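Side-chain contact in thioredoxin-like protein (Klebsiella pneumoniae subsp. pneumoniae MGH 78578, PDB 3TY1), which is of unknown function but probably binds carbohydrate and may be an aldose 1-epimerase: residues Tyr238-Leu243 with Glu378-Lys383. Sequence-based numbering, arbitrary orientation.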
ATOM      1  N   TYR A 238     -14.766 -20.352  25.167  1.00 47.45           N
ATOM      2  CA  TYR A 238     -13.527 -21.084  25.209  1.00 46.76           C
ATOM      3  C   TYR A 238     -12.710 -20.696  26.420  1.00 46.22           C
ATOM      4  O   TYR A 238     -12.076 -21.560  27.001  1.00 48.40           O
ATOM      5  CB  TYR A 238     -12.729 -20.872  23.931  1.00 45.22           C
ATOM      6  CG  TYR A 238     -11.430 -21.627  23.903  1.00 45.28           C
ATOM      7  CD1 TYR A 238     -11.414 -23.014  23.725  1.00 49.14           C
ATOM      8  CD2 TYR A 238     -10.202 -20.960  24.019  1.00 39.70           C
ATOM      9  CE1 TYR A 238     -10.208 -23.730  23.696  1.00 47.42           C
ATOM     10  CE2 TYR A 238      -8.999 -21.672  23.994  1.00 39.80           C
ATOM     11  CZ  TYR A 238      -9.011 -23.060  23.818  1.00 45.51           C
ATOM     12  OH  TYR A 238      -7.825 -23.753  23.784  1.00 44.01           O
ATOM     13  N   ALA A 239     -12.737 -19.420  26.815  1.00 45.39           N
ATOM     14  CA  ALA A 239     -11.985 -18.973  27.992  1.00 45.06           C
ATOM     15  C   ALA A 239     -12.615 -19.403  29.340  1.00 44.62           C
ATOM     16  O   ALA A 239     -11.975 -19.272  30.376  1.00 44.12           O
ATOM     17  CB  ALA A 239     -11.776 -17.474  27.959  1.00 41.10           C
ATOM     18  N   LYS A 240     -13.847 -19.891  29.345  1.00 45.93           N
ATOM     19  CA  LYS A 240     -14.496 -20.278  30.613  1.00 47.13           C
ATOM     20  C   LYS A 240     -13.664 -21.294  31.390  1.00 47.96           C
ATOM     21  O   LYS A 240     -13.576 -21.185  32.582  1.00 49.38           O
ATOM     22  CB  LYS A 240     -15.908 -20.842  30.395  1.00 49.78           C
ATOM     23  CG  LYS A 240     -16.999 -19.802  30.161  1.00 51.44           C
ATOM     24  CD  LYS A 240     -18.305 -20.497  29.693  1.00 61.45           C
ATOM     25  CE  LYS A 240     -19.517 -19.575  29.751  1.00 64.73           C
ATOM     26  NZ  LYS A 240     -20.786 -20.264  29.407  1.00 71.39           N
ATOM     27  N   SER A 241     -13.034 -22.258  30.713  1.00 46.97           N
ATOM     28  CA  SER A 241     -12.263 -23.292  31.409  1.00 49.92           C
ATOM     29  C   SER A 241     -11.011 -22.783  32.157  1.00 48.14           C
ATOM     30  O   SER A 241     -10.553 -23.422  33.109  1.00 52.04           O
ATOM     31  CB  SER A 241     -11.922 -24.462  30.467  1.00 50.67           C
ATOM     32  OG  SER A 241     -10.709 -24.265  29.812  1.00 60.42           O
ATOM     33  N   GLY A 242     -10.493 -21.628  31.750  1.00 45.41           N
ATOM     34  CA  GLY A 242      -9.344 -20.991  32.380  1.00 43.13           C
ATOM     35  C   GLY A 242      -9.655 -19.977  33.465  1.00 44.52           C
ATOM     36  O   GLY A 242      -8.735 -19.495  34.114  1.00 41.96           O
ATOM     37  N   LEU A 243     -10.935 -19.678  33.710  1.00 45.70           N
ATOM     38  CA  LEU A 243     -11.286 -18.612  34.650  1.00 46.46           C
ATOM     39  C   LEU A 243     -10.787 -18.890  36.067  1.00 49.38           C
ATOM     40  O   LEU A 243     -10.158 -18.032  36.670  1.00 44.29           O
ATOM     41  CB  LEU A 243     -12.791 -18.369  34.647  1.00 48.69           C
ATOM     42  CG  LEU A 243     -13.320 -17.226  35.519  1.00 51.15           C
ATOM     43  CD1 LEU A 243     -12.814 -15.881  35.020  1.00 46.71           C
ATOM     44  CD2 LEU A 243     -14.859 -17.299  35.535  1.00 47.16           C
ATOM     45  N   GLU A 378     -18.841 -16.147  35.283  1.00 55.63           N
ATOM     46  CA  GLU A 378     -18.690 -17.112  34.184  1.00 58.56           C
ATOM     47  C   GLU A 378     -19.234 -16.684  32.831  1.00 58.40           C
ATOM     48  O   GLU A 378     -18.761 -17.187  31.799  1.00 58.11           O
ATOM     49  CB  GLU A 378     -19.314 -18.463  34.552  1.00 62.48           C
ATOM     50  CG  GLU A 378     -18.473 -19.233  35.558  1.00 72.57           C
ATOM     51  CD  GLU A 378     -19.267 -20.272  36.297  1.00 84.54           C
ATOM     52  OE1 GLU A 378     -19.967 -21.069  35.633  1.00 92.81           O
ATOM     53  OE2 GLU A 378     -19.194 -20.283  37.542  1.00 91.95           O
ATOM     54  N   THR A 379     -20.202 -15.776  32.825  1.00 56.68           N
ATOM     55  CA  THR A 379     -20.843 -15.356  31.587  1.00 57.35           C
ATOM     56  C   THR A 379     -20.046 -14.242  30.920  1.00 55.68           C
ATOM     57  O   THR A 379     -19.794 -13.218  31.555  1.00 57.36           O
ATOM     58  CB  THR A 379     -22.264 -14.848  31.832  1.00 59.97           C
ATOM     59  OG1 THR A 379     -22.968 -15.840  32.565  1.00 62.72           O
ATOM     60  CG2 THR A 379     -23.003 -14.584  30.519  1.00 61.13           C
ATOM     61  N   PRO A 380     -19.659 -14.429  29.638  1.00 52.96           N
ATOM     62  CA  PRO A 380     -19.028 -13.337  28.887  1.00 51.28           C
ATOM     63  C   PRO A 380     -19.948 -12.123  28.835  1.00 52.29           C
ATOM     64  O   PRO A 380     -21.166 -12.295  28.766  1.00 54.39           O
ATOM     65  CB  PRO A 380     -18.859 -13.929  27.477  1.00 49.41           C
ATOM     66  CG  PRO A 380     -18.867 -15.384  27.670  1.00 50.17           C
ATOM     67  CD  PRO A 380     -19.791 -15.647  28.811  1.00 51.53           C
ATOM     68  N   ILE A 381     -19.377 -10.920  28.887  1.00 50.03           N
ATOM     69  CA  ILE A 381     -20.168  -9.682  28.868  1.00 51.45           C
ATOM     70  C   ILE A 381     -20.739  -9.350  27.479  1.00 52.28           C
ATOM     71  O   ILE A 381     -21.665  -8.547  27.374  1.00 50.72           O
ATOM     72  CB  ILE A 381     -19.393  -8.471  29.468  1.00 51.51           C
ATOM     73  CG1 ILE A 381     -18.216  -8.033  28.610  1.00 50.21           C
ATOM     74  CG2 ILE A 381     -18.895  -8.776  30.889  1.00 53.30           C
ATOM     75  CD1 ILE A 381     -17.440  -6.926  29.275  1.00 45.98           C
ATOM     76  N   ALA A 382     -20.198  -9.970  26.415  1.00 50.49           N
ATOM     77  CA  ALA A 382     -20.695  -9.758  25.060  1.00 52.34           C
ATOM     78  C   ALA A 382     -20.421 -10.982  24.206  1.00 53.62           C
ATOM     79  O   ALA A 382     -19.681 -11.853  24.624  1.00 54.75           O
ATOM     80  CB  ALA A 382     -20.071  -8.522  24.456  1.00 48.73           C
ATOM     81  N   LYS A 383     -21.043 -11.060  23.031  1.00 58.69           N
ATOM     82  CA  LYS A 383     -20.848 -12.185  22.073  1.00 58.58           C
ATOM     83  C   LYS A 383     -20.570 -11.570  20.718  1.00 58.97           C
ATOM     84  O   LYS A 383     -21.380 -10.803  20.235  1.00 57.53           O
ATOM     85  CB  LYS A 383     -22.098 -13.086  21.992  1.00 62.53           C
TER
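K240 runs its aliphatic chain past the end of the backbone carbonyl of E378, touching it with methylenes and making no hydrogen bond. CE comes closest, 3.2 Å from E378 O, while CG of K240 lies 3.6 Å from the same oxygen. Because CG stands anti to the carbonyl carbon (chi1 -79°) and the chain runs extended from there, the oxygen points into the side of the methylenes and CE goes on to P380, whose ring carbon CD is 4.0 Å away; the two side chains cross at nearly a right angle. A lysine suits this place, since its long hydrocarbon part can cover the backbone of the loop that follows strand 375-376 while the ammonium stays at the surface, and the proline ring offers that part a rigid, nonpolar partner. Beside it, L243 is the buried residue of the contact. Its CD2 methyl lies 4.1 Å from both CA and CG of E378: glutamate can lend this hydrocarbon base while its carboxylate, taking no part, stays at the exposed surface.

A turn in 238-243 brings K240 and L243 onto this same partner: G242 N bonds to A239 O, and L243 N to K240 O. Further out, leucine's branched end can meet I232 and F261 of strands 231-234 and 259-265 as well as E378, and K240 packs on P234. Strand 375-376 pairs in parallel with 231-234, and the two loops that leave these strands meet here, at the periphery of the β-supersandwich.

K240 NZ makes a weak, long ion pair with D237 and stays 6.3 Å from E378 OE1, where any attraction is probably modest. The L243 and P380 contacts are nonpolar packing. E378 O, buried here, has no hydrogen-bond partner in the model but faces the CE methylene, whose C-H groups, made electron-poor by the ammonium, probably give weak electrostatic compensation.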